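Local coordinates for (S)-2-haloacid dehalogenase 4A (Burkholderia cepacia, PDB 2NO4), which hydrolyses short-chain (S)-2-haloalkanoic acids to the corresponding (R)-2-hydroxyalkanoic acids, releasing halide and inverting the configuration at the reacting carbon, at residues B[47-50]-B[51-55]; B[92-95]-B[96-100]. All coordinates share one frame; numbering follows the deposited sequence.

Interaction 1: B[47-50]-B[51-55]; sequences SMLW and RQRQL
L49 holds its CG opposite the backbone N (chi1 -176°) with chi2 at 58°, and together they send CD1 forward along the helix to R53. The two side chains lie side by side and point the same way. The bend of R53 at chi2 (-47°) helps bring its NH2 to 3.7 Å from L49 CD1. Q52 OE1 approaches the same methyl, L49 CD1, at 3.9 Å. Q52 OE1 also accepts a hydrogen bond of 2.8 Å from R53 NH2, in the guanidinium plane, so the methyl sits beside a paired amide and guanidinium. The amide of Q52 is held on its other side by E56, through NE2. R53 NE makes a salt bridge to E212 of the second subunit, and Q52 packs on Q52 of that subunit.

The main chain is regular alpha helix. R53 N donates to L49 O at 2.9 Å, and Q54 N donates to W50 O at 3.0 Å.

R51 is an experimentally established (S)-2-haloacid binding residue. R51 NH1 donates in its guanidinium plane to Q54 OE1 (3.2 Å). L55 CD1 lies 3.6 Å above the centre of one face of the R51 guanidinium. R51 NH2 adds a weak hydrogen bond to Y22 O. The Q54 bond and the L55 methyl help to steady the group near the nucleophile D20. Q54 is a second-shell residue, itself held through NE2 by T74 and Y101.

All this lies on helix 43-63. W50 faces helices 30-33, 70-84 and 90-102, with NE1 bonded to T74 O, while L49, R53 and Q54 also touch helix 70-84.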
ATOM      1  N   SER B  47       9.578  -1.553  12.806  1.00 22.64           N
ATOM      2  CA  SER B  47       8.232  -2.103  12.964  1.00 22.79           C
ATOM      3  C   SER B  47       7.229  -1.484  11.981  1.00 23.97           C
ATOM      4  O   SER B  47       6.457  -2.208  11.366  1.00 22.89           O
ATOM      5  CB  SER B  47       7.761  -1.934  14.405  1.00 25.20           C
ATOM      6  OG  SER B  47       6.569  -2.667  14.614  1.00 26.94           O
ATOM      7  N   MET B  48       7.232  -0.152  11.860  1.00 23.92           N
ATOM      8  CA  MET B  48       6.344   0.541  10.929  1.00 26.87           C
ATOM      9  C   MET B  48       6.622   0.182   9.458  1.00 23.28           C
ATOM     10  O   MET B  48       5.696  -0.002   8.677  1.00 21.70           O
ATOM     11  CB  MET B  48       6.441   2.040  11.097  1.00 27.12           C
ATOM     12  CG  MET B  48       6.014   2.542  12.475  1.00 32.88           C
ATOM     13  SD  MET B  48       6.301   4.364  12.590  1.00 37.04           S
ATOM     14  CE  MET B  48       5.327   4.857  11.164  1.00 34.43           C
ATOM     15  N   LEU B  49       7.888   0.107   9.074  1.00 23.10           N
ATOM     16  CA  LEU B  49       8.228  -0.258   7.681  1.00 22.24           C
ATOM     17  C   LEU B  49       7.865  -1.703   7.364  1.00 21.84           C
ATOM     18  O   LEU B  49       7.354  -1.964   6.269  1.00 23.29           O
ATOM     19  CB  LEU B  49       9.709  -0.028   7.378  1.00 21.46           C
ATOM     20  CG  LEU B  49      10.178  -0.278   5.934  1.00 23.96           C
ATOM     21  CD1 LEU B  49       9.456   0.567   4.861  1.00 21.50           C
ATOM     22  CD2 LEU B  49      11.678   0.014   5.904  1.00 22.57           C
ATOM     23  N   TRP B  50       8.150  -2.622   8.296  1.00 20.08           N
ATOM     24  CA  TRP B  50       7.770  -4.024   8.120  1.00 22.18           C
ATOM     25  C   TRP B  50       6.264  -4.122   7.793  1.00 23.62           C
ATOM     26  O   TRP B  50       5.857  -4.744   6.807  1.00 23.67           O
ATOM     27  CB  TRP B  50       8.089  -4.803   9.387  1.00 21.67           C
ATOM     28  CG  TRP B  50       7.850  -6.308   9.339  1.00 21.98           C
ATOM     29  CD1 TRP B  50       7.520  -7.078   8.268  1.00 21.02           C
ATOM     30  CD2 TRP B  50       7.977  -7.177  10.450  1.00 20.88           C
ATOM     31  NE1 TRP B  50       7.411  -8.406   8.663  1.00 20.26           N
ATOM     32  CE2 TRP B  50       7.728  -8.486   9.996  1.00 21.62           C
ATOM     33  CE3 TRP B  50       8.320  -6.970  11.801  1.00 22.70           C
ATOM     34  CZ2 TRP B  50       7.759  -9.595  10.858  1.00 20.23           C
ATOM     35  CZ3 TRP B  50       8.370  -8.097  12.667  1.00 22.26           C
ATOM     36  CH2 TRP B  50       8.100  -9.381  12.170  1.00 21.07           C
ATOM     37  N   ARG B  51       5.450  -3.515   8.655  1.00 23.00           N
ATOM     38  CA  ARG B  51       4.006  -3.529   8.501  1.00 24.41           C
ATOM     39  C   ARG B  51       3.547  -2.898   7.169  1.00 23.01           C
ATOM     40  O   ARG B  51       2.722  -3.473   6.464  1.00 20.73           O
ATOM     41  CB  ARG B  51       3.352  -2.824   9.728  1.00 25.14           C
ATOM     42  CG  ARG B  51       1.835  -2.550   9.586  1.00 26.50           C
ATOM     43  CD  ARG B  51       1.045  -3.832   9.563  1.00 29.82           C
ATOM     44  NE  ARG B  51      -0.388  -3.601   9.756  1.00 32.31           N
ATOM     45  CZ  ARG B  51      -1.325  -4.531   9.571  1.00 31.31           C
ATOM     46  NH1 ARG B  51      -0.984  -5.743   9.176  1.00 30.75           N
ATOM     47  NH2 ARG B  51      -2.610  -4.234   9.758  1.00 32.50           N
ATOM     48  N   GLN B  52       4.075  -1.726   6.839  1.00 24.42           N
ATOM     49  CA  GLN B  52       3.711  -1.007   5.626  1.00 24.12           C
ATOM     50  C   GLN B  52       4.030  -1.823   4.364  1.00 22.60           C
ATOM     51  O   GLN B  52       3.205  -1.883   3.434  1.00 21.85           O
ATOM     52  CB  GLN B  52       4.426   0.386   5.552  1.00 25.16           C
ATOM     53  CG  GLN B  52       4.030   1.249   4.262  1.00 28.72           C
ATOM     54  CD  GLN B  52       4.798   0.867   2.940  1.00 29.89           C
ATOM     55  OE1 GLN B  52       5.992   0.557   2.994  1.00 30.59           O
ATOM     56  NE2 GLN B  52       4.116   0.957   1.753  1.00 29.88           N
ATOM     57  N   ARG B  53       5.220  -2.433   4.329  1.00 19.74           N
ATOM     58  CA  ARG B  53       5.634  -3.199   3.150  1.00 20.58           C
ATOM     59  C   ARG B  53       4.850  -4.518   3.040  1.00 19.65           C
ATOM     60  O   ARG B  53       4.526  -4.933   1.940  1.00 18.85           O
ATOM     61  CB  ARG B  53       7.136  -3.540   3.152  1.00 20.22           C
ATOM     62  CG  ARG B  53       8.016  -2.481   2.535  1.00 20.82           C
ATOM     63  CD  ARG B  53       7.480  -1.973   1.166  1.00 20.53           C
ATOM     64  NE  ARG B  53       8.528  -1.312   0.370  1.00 22.63           N
ATOM     65  CZ  ARG B  53       8.887  -0.024   0.487  1.00 22.69           C
ATOM     66  NH1 ARG B  53       9.846   0.457  -0.273  1.00 20.66           N
ATOM     67  NH2 ARG B  53       8.320   0.792   1.387  1.00 22.94           N
ATOM     68  N   GLN B  54       4.560  -5.137   4.184  1.00 19.49           N
ATOM     69  CA  GLN B  54       3.772  -6.391   4.200  1.00 22.06           C
ATOM     70  C   GLN B  54       2.439  -6.151   3.485  1.00 21.98           C
ATOM     71  O   GLN B  54       2.037  -6.941   2.615  1.00 22.19           O
ATOM     72  CB  GLN B  54       3.574  -6.896   5.622  1.00 21.03           C
ATOM     73  CG  GLN B  54       2.561  -8.055   5.847  1.00 22.25           C
ATOM     74  CD  GLN B  54       2.113  -8.119   7.304  1.00 23.57           C
ATOM     75  OE1 GLN B  54       1.540  -7.152   7.823  1.00 25.99           O
ATOM     76  NE2 GLN B  54       2.399  -9.261   7.995  1.00 21.88           N
ATOM     77  N   LEU B  55       1.790  -5.044   3.846  1.00 20.38           N
ATOM     78  CA  LEU B  55       0.526  -4.640   3.293  1.00 20.31           C
ATOM     79  C   LEU B  55       0.702  -4.186   1.880  1.00 19.83           C
ATOM     80  O   LEU B  55      -0.056  -4.624   1.031  1.00 19.29           O
ATOM     81  CB  LEU B  55      -0.123  -3.532   4.146  1.00 21.82           C
ATOM     82  CG  LEU B  55      -0.659  -4.074   5.479  1.00 24.50           C
ATOM     83  CD1 LEU B  55      -1.289  -2.922   6.235  1.00 22.58           C
ATOM     84  CD2 LEU B  55      -1.610  -5.273   5.262  1.00 23.13           C
TER

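Interaction 2: B[92-95]-B[96-100]; sequences GLKD and RLMSA
Two successive turns of alpha helix 90-102 make this contact, in the helical cap of the HAD fold, beside the Rossmann-like core with its parallel sheet. The main chain follows the i to i+4 pattern. R96 N donates to G92 O, L97 N to L93 O and M98 N to K94 O, the L97 N to L93 O bond measuring 2.8 Å.

The side chains of the later turn lean back over these carbonyls. M98 has CG beside its own backbone N (chi1 -67°), which lays CG 3.2 Å from K94 O. The same M98 CG comes within 4.3 Å of K94 CG, where the two side chains meet. L97 does the same one residue earlier, with L97 CG 3.4 Å from L93 O. R96 CG passes 3.5 Å from G92 O, and its chain then bends at chi3 and leads away.

The polar ends reach beyond the helix. R96 NH2 forms a salt bridge with E38, and R96 NE bonds to N35. K94 runs out extended, and its NZ makes a hydrogen bond to T79 and a salt bridge to D75, both on helix 70-84. The greasy face is buried: L97 and M98 both pack on L78 of helix 70-84 and on W50 of helix 43-63. The segment thus joins these two helices.

S99 closes the contact on the exposed side. Its hydroxyl turns back to the preceding turn and donates to D95 O. S99 N donates to D95 O too, at 3.0 Å. The two donors reach D95 O from opposite faces of its carbonyl plane, with S99 OG at 2.9 Å.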
ATOM      1  N   GLY B  92      19.936 -13.621  12.686  1.00 37.95           N
ATOM      2  CA  GLY B  92      19.413 -13.923  14.031  1.00 36.93           C
ATOM      3  C   GLY B  92      18.135 -13.155  14.378  1.00 34.44           C
ATOM      4  O   GLY B  92      17.158 -13.711  14.899  1.00 32.03           O
ATOM      5  N   LEU B  93      18.156 -11.867  14.059  1.00 33.30           N
ATOM      6  CA  LEU B  93      17.018 -10.978  14.223  1.00 32.42           C
ATOM      7  C   LEU B  93      15.803 -11.427  13.406  1.00 29.83           C
ATOM      8  O   LEU B  93      14.683 -11.485  13.940  1.00 28.77           O
ATOM      9  CB  LEU B  93      17.461  -9.557  13.825  1.00 31.63           C
ATOM     10  CG  LEU B  93      17.293  -8.357  14.727  1.00 34.34           C
ATOM     11  CD1 LEU B  93      17.314  -8.658  16.246  1.00 34.79           C
ATOM     12  CD2 LEU B  93      18.319  -7.276  14.304  1.00 32.41           C
ATOM     13  N   LYS B  94      16.025 -11.782  12.135  1.00 30.37           N
ATOM     14  CA  LYS B  94      14.946 -12.292  11.274  1.00 31.36           C
ATOM     15  C   LYS B  94      14.236 -13.511  11.884  1.00 32.33           C
ATOM     16  O   LYS B  94      12.999 -13.536  11.965  1.00 29.95           O
ATOM     17  CB  LYS B  94      15.455 -12.608   9.871  1.00 31.70           C
ATOM     18  CG  LYS B  94      14.362 -12.910   8.876  1.00 35.65           C
ATOM     19  CD  LYS B  94      14.949 -13.040   7.483  1.00 38.13           C
ATOM     20  CE  LYS B  94      13.943 -13.707   6.587  1.00 40.51           C
ATOM     21  NZ  LYS B  94      14.398 -13.778   5.164  1.00 43.48           N
ATOM     22  N   ASP B  95      15.017 -14.502  12.307  1.00 31.44           N
ATOM     23  CA  ASP B  95      14.474 -15.698  12.962  1.00 33.71           C
ATOM     24  C   ASP B  95      13.650 -15.338  14.185  1.00 30.27           C
ATOM     25  O   ASP B  95      12.535 -15.819  14.342  1.00 31.25           O
ATOM     26  CB  ASP B  95      15.609 -16.662  13.364  1.00 37.28           C
ATOM     27  CG  ASP B  95      16.359 -17.259  12.153  1.00 42.94           C
ATOM     28  OD1 ASP B  95      15.829 -17.250  11.010  1.00 43.86           O
ATOM     29  OD2 ASP B  95      17.508 -17.752  12.345  1.00 47.27           O
ATOM     30  N   ARG B  96      14.209 -14.507  15.066  1.00 31.21           N
ATOM     31  CA  ARG B  96      13.525 -14.038  16.280  1.00 32.77           C
ATOM     32  C   ARG B  96      12.223 -13.300  15.990  1.00 28.00           C
ATOM     33  O   ARG B  96      11.187 -13.525  16.638  1.00 27.49           O
ATOM     34  CB  ARG B  96      14.432 -13.108  17.085  1.00 34.09           C
ATOM     35  CG  ARG B  96      15.435 -13.840  17.976  1.00 41.90           C
ATOM     36  CD  ARG B  96      16.217 -12.839  18.852  1.00 44.56           C
ATOM     37  NE  ARG B  96      15.415 -12.451  20.018  1.00 52.36           N
ATOM     38  CZ  ARG B  96      15.599 -12.943  21.244  1.00 54.71           C
ATOM     39  NH1 ARG B  96      16.585 -13.811  21.475  1.00 55.40           N
ATOM     40  NH2 ARG B  96      14.808 -12.557  22.246  1.00 57.19           N
ATOM     41  N   LEU B  97      12.275 -12.408  15.012  1.00 26.67           N
ATOM     42  CA  LEU B  97      11.098 -11.558  14.693  1.00 26.59           C
ATOM     43  C   LEU B  97       9.975 -12.344  13.983  1.00 25.71           C
ATOM     44  O   LEU B  97       8.793 -12.163  14.286  1.00 26.77           O
ATOM     45  CB  LEU B  97      11.544 -10.309  13.933  1.00 26.25           C
ATOM     46  CG  LEU B  97      12.310  -9.244  14.757  1.00 27.77           C
ATOM     47  CD1 LEU B  97      12.715  -8.064  13.874  1.00 26.50           C
ATOM     48  CD2 LEU B  97      11.471  -8.750  15.904  1.00 28.03           C
ATOM     49  N   MET B  98      10.354 -13.249  13.082  1.00 25.50           N
ATOM     50  CA  MET B  98       9.391 -14.180  12.454  1.00 26.32           C
ATOM     51  C   MET B  98       8.750 -15.152  13.465  1.00 27.27           C
ATOM     52  O   MET B  98       7.547 -15.416  13.387  1.00 26.62           O
ATOM     53  CB  MET B  98      10.046 -14.936  11.285  1.00 26.02           C
ATOM     54  CG  MET B  98      10.425 -14.058  10.072  1.00 27.83           C
ATOM     55  SD  MET B  98       9.059 -13.080   9.350  1.00 28.04           S
ATOM     56  CE  MET B  98       8.052 -14.335   8.528  1.00 27.06           C
ATOM     57  N   SER B  99       9.535 -15.668  14.426  1.00 27.43           N
ATOM     58  CA  SER B  99       8.967 -16.521  15.487  1.00 28.55           C
ATOM     59  C   SER B  99       7.998 -15.757  16.346  1.00 29.19           C
ATOM     60  O   SER B  99       6.972 -16.289  16.726  1.00 25.21           O
ATOM     61  CB  SER B  99      10.039 -17.102  16.413  1.00 31.39           C
ATOM     62  OG  SER B  99      10.926 -17.851  15.640  1.00 37.29           O
ATOM     63  N   ALA B 100       8.323 -14.501  16.643  1.00 27.51           N
ATOM     64  CA  ALA B 100       7.431 -13.668  17.423  1.00 28.55           C
ATOM     65  C   ALA B 100       6.142 -13.385  16.663  1.00 27.91           C
ATOM     66  O   ALA B 100       5.070 -13.352  17.246  1.00 31.57           O
ATOM     67  CB  ALA B 100       8.144 -12.377  17.840  1.00 26.35           C
TER

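How the interactions relate
Interaction 1 comes first along the chain, on helix 43-63, and interaction 2 follows on helix 90-102, with helix 70-84 between them in sequence. Their centres are 15 Å apart, on the same side of the chain's centre. Both belong to the helical part beside the six-stranded parallel sheet. They meet directly: W50 CH2 lies 3.6 Å from L97 O. Helix 70-84 contacts both helices, so the three pack together as one helical unit. Interaction 1 holds R51 of the substrate site, near the nucleophile D20. Interaction 2 lies farther out, about 12 Å from R51 to L97 between side chains, and packs against the helix that carries this arginine.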